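Uncharacterized protein, DUF633, LMOf2365_1472 (Listeria monocytogenes str. 4b F2365, PDB 3GNL) is of unknown function but probably acts as a Rossmann-like methyltransferase that modifies N1 of adenine 22 in tRNA. Local coordinates at residues A16-K21 with K120-P125; N22-D27 with A90-V95; A26-D31 with L82-K87; S46-G51 with E72-R77. All blocks are in the same frame, centred on the assembly; numbering follows the deposited sequence.

Contact 1 of 4, residues A16-K21 with K120-P125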
loop_
_atom_site.group_PDB
_atom_site.type_symbol
_atom_site.label_atom_id
_atom_site.label_comp_id
_atom_site.label_asym_id
_atom_site.label_seq_id
_atom_site.Cartn_x
_atom_site.Cartn_y
_atom_site.Cartn_z
ATOM N N ALA A 16 -1.142 -10.981 -2.349
ATOM C CA ALA A 16 -0.455 -12.290 -2.353
ATOM C C ALA A 16 0.061 -12.650 -3.734
ATOM O O ALA A 16 1.068 -13.361 -3.834
ATOM C CB ALA A 16 -1.382 -13.361 -1.840
ATOM N N SER A 17 -0.604 -12.134 -4.771
ATOM C CA SER A 17 -0.238 -12.529 -6.150
ATOM C C SER A 17 1.165 -12.032 -6.518
ATOM O O SER A 17 1.735 -12.486 -7.512
ATOM C CB SER A 17 -1.253 -12.011 -7.179
ATOM O OG SER A 17 -1.045 -10.643 -7.428
ATOM N N TYR A 18 1.706 -11.090 -5.751
ATOM C CA TYR A 18 3.036 -10.543 -5.965
ATOM C C TYR A 18 4.116 -11.286 -5.210
ATOM O O TYR A 18 5.277 -10.925 -5.295
ATOM C CB TYR A 18 3.055 -9.054 -5.646
ATOM C CG TYR A 18 2.184 -8.258 -6.613
ATOM C CD1 TYR A 18 2.525 -8.159 -7.975
ATOM C CD2 TYR A 18 1.045 -7.602 -6.159
ATOM C CE1 TYR A 18 1.728 -7.423 -8.871
ATOM C CE2 TYR A 18 0.226 -6.833 -7.049
ATOM C CZ TYR A 18 0.599 -6.750 -8.387
ATOM O OH TYR A 18 -0.186 -6.016 -9.269
ATOM N N ILE A 19 3.725 -12.349 -4.503
ATOM C CA ILE A 19 4.711 -13.206 -3.795
ATOM C C ILE A 19 4.821 -14.431 -4.684
ATOM O O ILE A 19 3.862 -15.127 -4.864
ATOM C CB ILE A 19 4.170 -13.633 -2.411
ATOM C CG1 ILE A 19 3.975 -12.393 -1.520
ATOM C CG2 ILE A 19 5.123 -14.636 -1.737
ATOM C CD1 ILE A 19 3.192 -12.635 -0.205
ATOM N N THR A 20 5.996 -14.672 -5.281
ATOM C CA THR A 20 6.065 -15.627 -6.388
ATOM C C THR A 20 7.238 -16.599 -6.353
ATOM O O THR A 20 7.232 -17.594 -7.077
ATOM C CB THR A 20 6.138 -14.856 -7.777
ATOM O OG1 THR A 20 7.271 -13.988 -7.766
ATOM C CG2 THR A 20 4.863 -14.055 -8.024
ATOM N N LYS A 21 8.242 -16.297 -5.564
ATOM C CA LYS A 21 9.545 -16.961 -5.741
ATOM C C LYS A 21 9.942 -17.824 -4.547
ATOM O O LYS A 21 11.134 -17.896 -4.188
ATOM C CB LYS A 21 10.613 -15.915 -6.002
ATOM C CG LYS A 21 10.381 -15.083 -7.271
ATOM C CD LYS A 21 11.038 -13.710 -7.131
ATOM C CE LYS A 21 12.545 -13.827 -6.955
ATOM N NZ LYS A 21 13.129 -12.580 -6.413
ATOM N N LYS A 120 11.933 -6.799 -1.953
ATOM C CA LYS A 120 10.585 -6.546 -2.462
ATOM C C LYS A 120 9.718 -6.016 -1.346
ATOM O O LYS A 120 9.735 -6.541 -0.224
ATOM C CB LYS A 120 9.990 -7.789 -3.104
ATOM C CG LYS A 120 8.584 -7.609 -3.738
ATOM C CD LYS A 120 8.196 -8.649 -4.794
ATOM C CE LYS A 120 8.303 -10.076 -4.244
ATOM N NZ LYS A 120 7.931 -10.943 -5.367
ATOM N N LEU A 121 8.974 -4.933 -1.621
ATOM C CA LEU A 121 7.928 -4.464 -0.696
ATOM C C LEU A 121 6.633 -4.546 -1.466
ATOM O O LEU A 121 6.559 -4.168 -2.639
ATOM C CB LEU A 121 8.122 -2.998 -0.236
ATOM C CG LEU A 121 9.445 -2.607 0.400
ATOM C CD1 LEU A 121 9.600 -1.068 0.594
ATOM C CD2 LEU A 121 9.576 -3.327 1.732
ATOM N N ILE A 122 5.600 -5.049 -0.797
ATOM C CA ILE A 122 4.249 -5.047 -1.371
ATOM C C ILE A 122 3.364 -4.239 -0.410
ATOM O O ILE A 122 3.149 -4.642 0.774
ATOM C CB ILE A 122 3.670 -6.446 -1.491
ATOM C CG1 ILE A 122 4.579 -7.317 -2.380
ATOM C CG2 ILE A 122 2.283 -6.353 -2.104
ATOM C CD1 ILE A 122 4.341 -8.848 -2.201
ATOM N N LEU A 123 2.936 -3.047 -0.852
ATOM C CA LEU A 123 2.288 -2.123 0.109
ATOM C C LEU A 123 0.873 -1.861 -0.386
ATOM O O LEU A 123 0.633 -1.703 -1.593
ATOM C CB LEU A 123 3.068 -0.795 0.178
ATOM C CG LEU A 123 4.553 -0.925 0.422
ATOM C CD1 LEU A 123 5.133 0.510 0.454
ATOM C CD2 LEU A 123 4.839 -1.707 1.717
ATOM N N GLN A 124 -0.073 -1.834 0.558
ATOM C CA GLN A 124 -1.461 -1.593 0.185
ATOM C C GLN A 124 -1.999 -0.545 1.155
ATOM O O GLN A 124 -2.541 -0.890 2.181
ATOM C CB GLN A 124 -2.257 -2.892 0.189
ATOM C CG GLN A 124 -3.717 -2.714 -0.321
ATOM C CD GLN A 124 -4.644 -2.308 0.797
ATOM O OE1 GLN A 124 -4.742 -3.016 1.782
ATOM N NE2 GLN A 124 -5.290 -1.138 0.665
ATOM N N PRO A 125 -1.850 0.738 0.798
ATOM C CA PRO A 125 -2.348 1.818 1.677
ATOM C C PRO A 125 -3.831 2.111 1.446
ATOM O O PRO A 125 -4.302 2.083 0.308
ATOM C CB PRO A 125 -1.528 3.019 1.250
ATOM C CG PRO A 125 -1.300 2.791 -0.259
ATOM C CD PRO A 125 -1.132 1.261 -0.366
#

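Contact 2 of 4, residues N22-D27 with A90-V95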
loop_
_atom_site.group_PDB
_atom_site.type_symbol
_atom_site.label_atom_id
_atom_site.label_comp_id
_atom_site.label_asym_id
_atom_site.label_seq_id
_atom_site.Cartn_x
_atom_site.Cartn_y
_atom_site.Cartn_z
ATOM N N ASN A 22 8.952 -18.453 -3.912
ATOM C CA ASN A 22 9.230 -19.253 -2.702
ATOM C C ASN A 22 10.087 -18.416 -1.705
ATOM O O ASN A 22 11.140 -18.833 -1.237
ATOM C CB ASN A 22 9.914 -20.584 -3.094
ATOM C CG ASN A 22 9.961 -21.595 -1.947
ATOM O OD1 ASN A 22 11.026 -22.132 -1.639
ATOM N ND2 ASN A 22 8.807 -21.875 -1.327
ATOM N N GLU A 23 9.578 -17.222 -1.384
ATOM C CA GLU A 23 10.269 -16.169 -0.615
ATOM C C GLU A 23 10.121 -16.281 0.913
ATOM O O GLU A 23 9.180 -16.908 1.393
ATOM C CB GLU A 23 9.687 -14.785 -1.078
ATOM C CG GLU A 23 9.168 -14.871 -2.559
ATOM C CD GLU A 23 8.623 -13.568 -3.120
ATOM O OE1 GLU A 23 8.388 -12.639 -2.328
ATOM O OE2 GLU A 23 8.390 -13.524 -4.353
ATOM N N ARG A 24 11.046 -15.678 1.655
ATOM C CA ARG A 24 10.895 -15.464 3.097
ATOM C C ARG A 24 10.215 -14.098 3.285
ATOM O O ARG A 24 10.767 -13.041 2.889
ATOM C CB ARG A 24 12.227 -15.549 3.859
ATOM C CG ARG A 24 12.875 -16.922 3.677
ATOM C CD ARG A 24 14.268 -16.956 4.304
ATOM N NE ARG A 24 14.256 -16.786 5.753
ATOM C CZ ARG A 24 13.921 -17.722 6.646
ATOM N NH1 ARG A 24 13.530 -18.949 6.255
ATOM N NH2 ARG A 24 13.944 -17.405 7.930
ATOM N N ILE A 25 9.002 -14.134 3.809
ATOM C CA ILE A 25 8.190 -12.883 3.870
ATOM C C ILE A 25 7.925 -12.412 5.288
ATOM O O ILE A 25 7.952 -13.192 6.242
ATOM C CB ILE A 25 6.873 -13.033 3.132
ATOM C CG1 ILE A 25 5.884 -13.909 3.938
ATOM C CG2 ILE A 25 7.082 -13.583 1.668
ATOM C CD1 ILE A 25 4.478 -14.015 3.322
ATOM N N ALA A 26 7.663 -11.122 5.445
ATOM C CA ALA A 26 7.116 -10.596 6.688
ATOM C C ALA A 26 5.878 -9.766 6.396
ATOM O O ALA A 26 5.951 -8.813 5.614
ATOM C CB ALA A 26 8.136 -9.785 7.473
ATOM N N ASP A 27 4.763 -10.148 7.018
ATOM C CA ASP A 27 3.488 -9.478 6.873
ATOM C C ASP A 27 3.215 -8.646 8.129
ATOM O O ASP A 27 2.839 -9.187 9.178
ATOM C CB ASP A 27 2.378 -10.529 6.647
ATOM C CG ASP A 27 1.043 -9.914 6.293
ATOM O OD1 ASP A 27 1.027 -8.702 5.992
ATOM O OD2 ASP A 27 0.021 -10.628 6.300
ATOM N N ALA A 90 16.579 -13.070 7.547
ATOM C CA ALA A 90 16.827 -13.103 6.110
ATOM C C ALA A 90 15.531 -12.955 5.289
ATOM O O ALA A 90 15.218 -13.761 4.416
ATOM C CB ALA A 90 17.577 -14.376 5.719
ATOM N N ILE A 91 14.773 -11.905 5.590
ATOM C CA ILE A 91 13.505 -11.650 4.894
ATOM C C ILE A 91 13.727 -11.066 3.491
ATOM O O ILE A 91 14.541 -10.147 3.336
ATOM C CB ILE A 91 12.689 -10.680 5.743
ATOM C CG1 ILE A 91 12.316 -11.305 7.095
ATOM C CG2 ILE A 91 11.461 -10.143 4.958
ATOM C CD1 ILE A 91 11.575 -12.625 7.052
ATOM N N ASP A 92 13.046 -11.623 2.492
ATOM C CA ASP A 92 13.161 -11.209 1.094
ATOM C C ASP A 92 12.101 -10.158 0.735
ATOM O O ASP A 92 12.387 -9.203 -0.021
ATOM C CB ASP A 92 12.999 -12.390 0.133
ATOM C CG ASP A 92 14.030 -13.482 0.386
ATOM O OD1 ASP A 92 15.222 -13.140 0.261
ATOM O OD2 ASP A 92 13.634 -14.623 0.721
ATOM N N THR A 93 10.907 -10.348 1.289
ATOM C CA THR A 93 9.728 -9.560 0.918
ATOM C C THR A 93 9.007 -9.068 2.168
ATOM O O THR A 93 8.746 -9.856 3.064
ATOM C CB THR A 93 8.824 -10.400 0.066
ATOM O OG1 THR A 93 9.549 -10.773 -1.104
ATOM C CG2 THR A 93 7.596 -9.585 -0.373
ATOM N N ILE A 94 8.613 -7.787 2.215
ATOM C CA ILE A 94 7.779 -7.300 3.309
ATOM C C ILE A 94 6.449 -6.825 2.737
ATOM O O ILE A 94 6.453 -6.117 1.701
ATOM C CB ILE A 94 8.412 -6.122 4.071
ATOM C CG1 ILE A 94 9.794 -6.487 4.667
ATOM C CG2 ILE A 94 7.460 -5.607 5.176
ATOM C CD1 ILE A 94 10.473 -5.322 5.333
ATOM N N VAL A 95 5.354 -7.298 3.363
ATOM C CA VAL A 95 3.980 -6.886 3.021
ATOM C C VAL A 95 3.479 -5.968 4.099
ATOM O O VAL A 95 3.601 -6.282 5.265
ATOM C CB VAL A 95 3.037 -8.103 2.946
ATOM C CG1 VAL A 95 1.596 -7.730 2.634
ATOM C CG2 VAL A 95 3.542 -9.133 1.934
#

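Contact 3 of 4, residues A26-D31 with L82-K87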
loop_
_atom_site.group_PDB
_atom_site.type_symbol
_atom_site.label_atom_id
_atom_site.label_comp_id
_atom_site.label_asym_id
_atom_site.label_seq_id
_atom_site.Cartn_x
_atom_site.Cartn_y
_atom_site.Cartn_z
ATOM N N ALA A 26 7.663 -11.122 5.445
ATOM C CA ALA A 26 7.116 -10.596 6.688
ATOM C C ALA A 26 5.878 -9.766 6.396
ATOM O O ALA A 26 5.951 -8.813 5.614
ATOM C CB ALA A 26 8.136 -9.785 7.473
ATOM N N ASP A 27 4.763 -10.148 7.018
ATOM C CA ASP A 27 3.488 -9.478 6.873
ATOM C C ASP A 27 3.215 -8.646 8.129
ATOM O O ASP A 27 2.839 -9.187 9.178
ATOM C CB ASP A 27 2.378 -10.529 6.647
ATOM C CG ASP A 27 1.043 -9.914 6.293
ATOM O OD1 ASP A 27 1.027 -8.702 5.992
ATOM O OD2 ASP A 27 0.021 -10.628 6.300
ATOM N N ILE A 28 3.348 -7.337 7.978
ATOM C CA ILE A 28 3.263 -6.406 9.095
ATOM C C ILE A 28 1.829 -6.008 9.363
ATOM O O ILE A 28 1.156 -5.485 8.457
ATOM C CB ILE A 28 4.080 -5.186 8.774
ATOM C CG1 ILE A 28 5.470 -5.622 8.309
ATOM C CG2 ILE A 28 4.085 -4.240 9.982
ATOM C CD1 ILE A 28 6.355 -6.396 9.424
ATOM N N GLY A 29 1.348 -6.183 10.585
ATOM C CA GLY A 29 -0.078 -5.970 10.830
ATOM C C GLY A 29 -0.930 -6.953 10.067
ATOM O O GLY A 29 -1.982 -6.606 9.470
ATOM N N SER A 30 -0.515 -8.212 10.090
ATOM C CA SER A 30 -1.173 -9.243 9.278
ATOM C C SER A 30 -2.638 -9.411 9.646
ATOM O O SER A 30 -3.002 -9.446 10.841
ATOM C CB SER A 30 -0.458 -10.558 9.568
ATOM O OG SER A 30 -0.917 -11.555 8.682
ATOM N N ASP A 31 -3.489 -9.536 8.639
ATOM C CA ASP A 31 -4.895 -9.773 8.859
ATOM C C ASP A 31 -5.104 -11.251 9.187
ATOM O O ASP A 31 -5.221 -12.053 8.256
ATOM C CB ASP A 31 -5.651 -9.368 7.583
ATOM C CG ASP A 31 -7.147 -9.395 7.759
ATOM O OD1 ASP A 31 -7.641 -9.882 8.810
ATOM O OD2 ASP A 31 -7.841 -8.949 6.818
ATOM N N LEU A 82 8.214 -2.736 12.013
ATOM C CA LEU A 82 9.295 -3.668 11.631
ATOM C C LEU A 82 10.139 -4.186 12.813
ATOM O O LEU A 82 11.114 -4.890 12.547
ATOM C CB LEU A 82 10.194 -3.115 10.524
ATOM C CG LEU A 82 9.507 -2.554 9.260
ATOM C CD1 LEU A 82 10.489 -2.192 8.184
ATOM C CD2 LEU A 82 8.428 -3.537 8.741
ATOM N N ALA A 83 9.737 -3.860 14.046
ATOM C CA ALA A 83 10.366 -4.386 15.300
ATOM C C ALA A 83 10.262 -5.920 15.347
ATOM O O ALA A 83 11.004 -6.586 16.084
ATOM C CB ALA A 83 9.730 -3.781 16.528
ATOM N N VAL A 84 9.370 -6.488 14.546
ATOM C CA VAL A 84 9.203 -7.935 14.555
ATOM C C VAL A 84 10.213 -8.635 13.651
ATOM O O VAL A 84 10.297 -9.861 13.661
ATOM C CB VAL A 84 7.752 -8.370 14.204
ATOM C CG1 VAL A 84 6.739 -7.817 15.213
ATOM C CG2 VAL A 84 7.400 -8.016 12.698
ATOM N N ILE A 85 10.986 -7.880 12.885
ATOM C CA ILE A 85 11.964 -8.436 11.956
ATOM C C ILE A 85 13.354 -8.364 12.569
ATOM O O ILE A 85 13.705 -7.387 13.224
ATOM C CB ILE A 85 11.984 -7.680 10.595
ATOM C CG1 ILE A 85 10.678 -7.874 9.830
ATOM C CG2 ILE A 85 13.132 -8.147 9.711
ATOM C CD1 ILE A 85 10.677 -7.105 8.513
ATOM N N GLU A 86 14.142 -9.406 12.342
ATOM C CA GLU A 86 15.531 -9.389 12.779
ATOM C C GLU A 86 16.427 -9.723 11.589
ATOM O O GLU A 86 15.999 -10.413 10.647
ATOM C CB GLU A 86 15.719 -10.372 13.936
ATOM C CG GLU A 86 16.551 -9.829 15.075
ATOM C CD GLU A 86 15.831 -8.764 15.895
ATOM O OE1 GLU A 86 14.783 -9.076 16.509
ATOM O OE2 GLU A 86 16.332 -7.613 15.939
ATOM N N LYS A 87 17.666 -9.215 11.612
ATOM C CA LYS A 87 18.630 -9.470 10.526
ATOM C C LYS A 87 18.757 -10.954 10.185
ATOM O O LYS A 87 18.759 -11.320 9.004
ATOM C CB LYS A 87 20.013 -8.874 10.850
#

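Contact 4 of 4, residues S46-G51 with E72-R77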
loop_
_atom_site.group_PDB
_atom_site.type_symbol
_atom_site.label_atom_id
_atom_site.label_comp_id
_atom_site.label_asym_id
_atom_site.label_seq_id
_atom_site.Cartn_x
_atom_site.Cartn_y
_atom_site.Cartn_z
ATOM N N SER A 46 8.236 -19.600 1.597
ATOM C CA SER A 46 8.854 -20.719 2.333
ATOM C C SER A 46 8.850 -20.512 3.838
ATOM O O SER A 46 9.012 -21.476 4.603
ATOM C CB SER A 46 10.267 -20.969 1.816
ATOM O OG SER A 46 11.071 -19.810 1.967
ATOM N N PHE A 47 8.650 -19.261 4.271
ATOM C CA PHE A 47 8.698 -18.877 5.662
ATOM C C PHE A 47 7.971 -17.536 5.736
ATOM O O PHE A 47 8.073 -16.748 4.786
ATOM C CB PHE A 47 10.140 -18.741 6.142
ATOM C CG PHE A 47 10.260 -18.120 7.492
ATOM C CD1 PHE A 47 9.972 -18.850 8.642
ATOM C CD2 PHE A 47 10.646 -16.779 7.630
ATOM C CE1 PHE A 47 10.076 -18.240 9.914
ATOM C CE2 PHE A 47 10.746 -16.182 8.878
ATOM C CZ PHE A 47 10.473 -16.903 10.029
ATOM N N ALA A 48 7.238 -17.291 6.825
ATOM C CA ALA A 48 6.644 -15.978 7.078
ATOM C C ALA A 48 6.755 -15.569 8.528
ATOM O O ALA A 48 6.606 -16.402 9.426
ATOM C CB ALA A 48 5.199 -15.969 6.684
ATOM N N ILE A 49 6.958 -14.281 8.757
ATOM C CA ILE A 49 6.683 -13.623 10.044
ATOM C C ILE A 49 5.323 -12.942 9.900
ATOM O O ILE A 49 5.101 -12.216 8.916
ATOM C CB ILE A 49 7.733 -12.546 10.353
ATOM C CG1 ILE A 49 9.143 -13.185 10.476
ATOM C CG2 ILE A 49 7.357 -11.754 11.599
ATOM C CD1 ILE A 49 10.303 -12.145 10.440
ATOM N N ALA A 50 4.418 -13.198 10.831
ATOM C CA ALA A 50 3.186 -12.422 10.917
ATOM C C ALA A 50 3.295 -11.478 12.104
ATOM O O ALA A 50 3.272 -11.919 13.261
ATOM C CB ALA A 50 1.995 -13.340 11.029
ATOM N N GLY A 51 3.426 -10.176 11.829
ATOM C CA GLY A 51 3.579 -9.179 12.909
ATOM C C GLY A 51 2.258 -8.619 13.389
ATOM O O GLY A 51 1.344 -8.422 12.615
ATOM N N GLU A 72 5.430 -24.487 12.036
ATOM C CA GLU A 72 6.847 -24.685 11.707
ATOM C C GLU A 72 7.358 -23.714 10.640
ATOM O O GLU A 72 8.565 -23.475 10.544
ATOM C CB GLU A 72 7.149 -26.146 11.312
ATOM C CG GLU A 72 7.163 -27.127 12.502
ATOM C CD GLU A 72 7.673 -28.516 12.129
ATOM O OE1 GLU A 72 6.899 -29.488 12.230
ATOM O OE2 GLU A 72 8.847 -28.637 11.726
ATOM N N GLN A 73 6.434 -23.143 9.856
ATOM C CA GLN A 73 6.827 -22.231 8.760
ATOM C C GLN A 73 6.490 -20.756 8.991
ATOM O O GLN A 73 6.951 -19.908 8.231
ATOM C CB GLN A 73 6.231 -22.706 7.432
ATOM C CG GLN A 73 7.053 -23.871 6.807
ATOM C CD GLN A 73 6.498 -24.340 5.475
ATOM O OE1 GLN A 73 5.489 -25.048 5.436
ATOM N NE2 GLN A 73 7.175 -23.976 4.366
ATOM N N ILE A 74 5.702 -20.470 10.028
ATOM C CA ILE A 74 5.223 -19.110 10.298
ATOM C C ILE A 74 5.361 -18.756 11.757
ATOM O O ILE A 74 4.820 -19.455 12.645
ATOM C CB ILE A 74 3.777 -18.902 9.867
ATOM C CG1 ILE A 74 3.592 -19.321 8.384
ATOM C CG2 ILE A 74 3.359 -17.459 10.137
ATOM C CD1 ILE A 74 2.185 -19.295 7.961
ATOM N N ASP A 75 6.108 -17.690 11.994
ATOM C CA ASP A 75 6.315 -17.157 13.313
ATOM C C ASP A 75 5.356 -15.990 13.472
ATOM O O ASP A 75 5.350 -15.061 12.657
ATOM C CB ASP A 75 7.737 -16.614 13.483
ATOM C CG ASP A 75 8.825 -17.713 13.573
ATOM O OD1 ASP A 75 8.493 -18.906 13.837
ATOM O OD2 ASP A 75 10.026 -17.363 13.388
ATOM N N VAL A 76 4.531 -16.044 14.495
ATOM C CA VAL A 76 3.701 -14.905 14.841
ATOM C C VAL A 76 4.397 -14.149 15.944
ATOM O O VAL A 76 4.733 -14.717 16.997
ATOM C CB VAL A 76 2.285 -15.315 15.254
ATOM C CG1 VAL A 76 1.403 -14.077 15.553
ATOM C CG2 VAL A 76 1.666 -16.210 14.174
ATOM N N ARG A 77 4.630 -12.864 15.703
ATOM C CA ARG A 77 5.358 -12.039 16.634
ATOM C C ARG A 77 4.641 -10.731 16.987
ATOM O O ARG A 77 4.045 -10.078 16.115
ATOM C CB ARG A 77 6.707 -11.700 16.036
ATOM C CG ARG A 77 7.590 -12.933 15.806
ATOM C CD ARG A 77 8.947 -12.553 15.258
ATOM N NE ARG A 77 9.676 -13.722 14.727
ATOM C CZ ARG A 77 10.862 -13.663 14.119
ATOM N NH1 ARG A 77 11.480 -12.492 13.897
ATOM N NH2 ARG A 77 11.442 -14.783 13.672
#

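Contact 1 of 4, residues A16-K21 with K120-P125
Tyr18 and Ile122 bring the two backbones nearest, with 7.3 Å between their CA atoms, too far for direct main-chain pairing. Residues 16-21 leave helix 10-16 through a type I turn from Ala16 to Ile19, closed by the bond from Ile19 N to Ala16 O, and lie beside strand 120-125 of the central sheet. Side chains therefore fill the gap. Lys120 NZ donates a 2.7 Å hydrogen bond to Tyr18 O, arriving almost in line with the carbonyl (C=O...N angle 162°). Its CG stands anti to the backbone N (chi1 -177°), while a bend at chi3 (55°) places CE, which lies 3.3 Å from the same Tyr18 O. A long, flexible lysine suits this site because it can span from strand to turn and still present a charged tip. Further along, Ile122 CD1 touches both turn residues, 3.7 Å from Tyr18 CB and 3.6 Å from Ile19 CG1; the isoleucine side chains meet at about a right angle. The Tyr18 ring leads on to Val160 and to strand 141-151, and Ser17 OG sits over the centre of one ring face, 3.9 Å above the plane of Tyr18. Lys120 NZ has a second partner in Glu23 OE2, an oxygen that also accepts from the backbone N of Thr20 and of Lys21. Lys21 NZ stays 5.5 Å from Lys120 NZ, a like charge that Glu23 would help to offset. The chemistry thus implies a turn held by one ammonium group shared between a carbonyl and a carboxylate, next to a small apolar patch.

Contact 2 of 4, residues N22-D27 with A90-V95
Strands 23-28 and 93-99 are parallel neighbours in the middle of a Rossmann-like methyltransferase sheet, pairing Ile25 with Thr93, Ala26 with Ile94 and Asp27 with Val95, their short axes 4.7 Å apart. Ala26 works both ways: its N gives a 2.9 Å bond to Thr93 O, and its O receives Val95 N. At the start of the ladder Arg24 O accepts from Thr93 N (3.1 Å), the first rung, and also from Asp92 N (2.7 Å), while Asp92 returns a bond through its side chain, OD2 taking Arg24 N on its anti lone pair at 2.9 Å. The aspartate so stands in for a main-chain acceptor. Beta-branched side chains suit the extended backbone: Ile25 CG2 meets Thr93 CB on one face, and on the other Ile91 CG2 approaches Ala26 CB, whose small size admits it. Arg24 NE bonds Asp89 O, and its side chain lies against Phe47 of the next strand. Both oxygens of buried Glu23 have partners: OE2 is taken up by Lys120 and the 16-21 turn, and chi1 of -28°, off a staggered position, sets CG on the way to Thr93. There Thr93 OG1 gives Glu23 OE1 a 2.5 Å hydrogen bond from 38° above the carboxylate plane.

Contact 3 of 4, residues A26-D31 with L82-K87
Apolar packing alone joins Ile28 and Ala26 to the loop residues Leu82, Val84 and Ile85; no hydrogen bond passes between the segments. Ile28 does most of this work with its CD1 methyl, which chi2 of -64° places 3.6 Å from Leu82 CD2 and 3.8 Å from Val84 CG2. It crosses the leucine at about a right angle, whereas it and the valine slide past each other in opposite directions. Ile85 reaches in with CD1, 3.8 Å from Ala26 CB, an alanine small enough to let the longer side chain lie close to the strand. All five are buried, as suits aliphatic residues.

Hydrogen bonds shape each segment from within. In the loop, Ile85 N bonds Leu82 O at 3.0 Å, folding the chain so that Leu82, Val84 and Ile85 can all reach the strand; Lys114 NZ bonds both Leu82 O and Ile85 O. At the strand's end a type II turn runs from Asp27 to Ser30, with Gly29 at the position whose positive phi (64°) favours glycine. Ser30 OG donates to Asp27 OD2 at 2.7 Å, from 54° above the carboxylate plane.

The 82-87 loop thus packs on the strand face that carries Ala26 and Ile28, away from the Asp27 side chain. An acidic residue near the end of the first strand, followed two residues on by a glycine in a tight turn, is consistent with the first motif of Rossmann-like methyltransferases, which in relatives borders the S-adenosylmethionine pocket.

Contact 4 of 4, residues S46-G51 with E72-R77
Gln73 O is met by three groups of strand 47-51: Ala48 N bonds it at 3.0 Å, Phe47 CA offers a C-H contact, and ring atom CD1 of Phe47 comes to 3.2 Å. From there a parallel ladder continues, Asp75 N to Ala48 O, Ala50 N to Asp75 O (2.8 Å) and Arg77 N to Ala50 O, the strand axes 4.7 Å apart. At the start of the pairing the extended Gln73 side chain reaches Ser46, NE2 bonding Ser46 O at 3.1 Å from 45° above the carbonyl plane.

The two faces differ. Ala48, Ala50, Ile74 and Val76 line one, where small Ala48 lets Pro36 of helix 34-41 come close, while helix 55-67 packs on Ile74 and Val76. On the other, Phe47 CG lies anti to the backbone N (chi1 170°), and the ring's edge meets the Asp75 carboxylate, CZ lying 3.4 Å from OD2 with the two planes 84° apart. The weakly positive ring hydrogens suit that negative oxygen. Arg77 NH2 reaches the same Asp75 OD2 at 3.0 Å as a salt bridge along the strand, while Ile49 CD1 rests over one face of the guanidinium, 3.7 Å from NH1. Arg77 NH1 has partners in the following loop, a salt bridge to Asp89 and a bond to Val84 O. An arginine thus offers a flat pi face against which a methyl can pack, and N-H groups at its edge for the acceptors.

These are adjoining strands of a beta-alpha-beta crossover, and their chemistry implies an edge that is apolar toward the helices and charge-paired toward the loop leading to strand 93-99.

In the fold
All four contacts reach one sheet whose parallel strands run 74-78, 45-52, 23-28, 93-99, 120-125 across it. Contact 2 is in the middle: its centre is about 9 Å from those of each of the other three. It meets contact 1 through the salt bridge of Lys120 NZ with Glu23 OE2 at 2.8 Å, and contact 3 shares Ala26 and Asp27 with it. Contact 4 extends the sheet, with a probable hydrogen bond from Asp27 N to Ile49 O (2.8 Å), while contacts 1 and 4 do not touch, their centres about 16 Å apart. In relatives the S-adenosylmethionine pocket opens at the carboxyl ends of such strands, probably near Gly29 of contact 3 and Gly51 of contact 4.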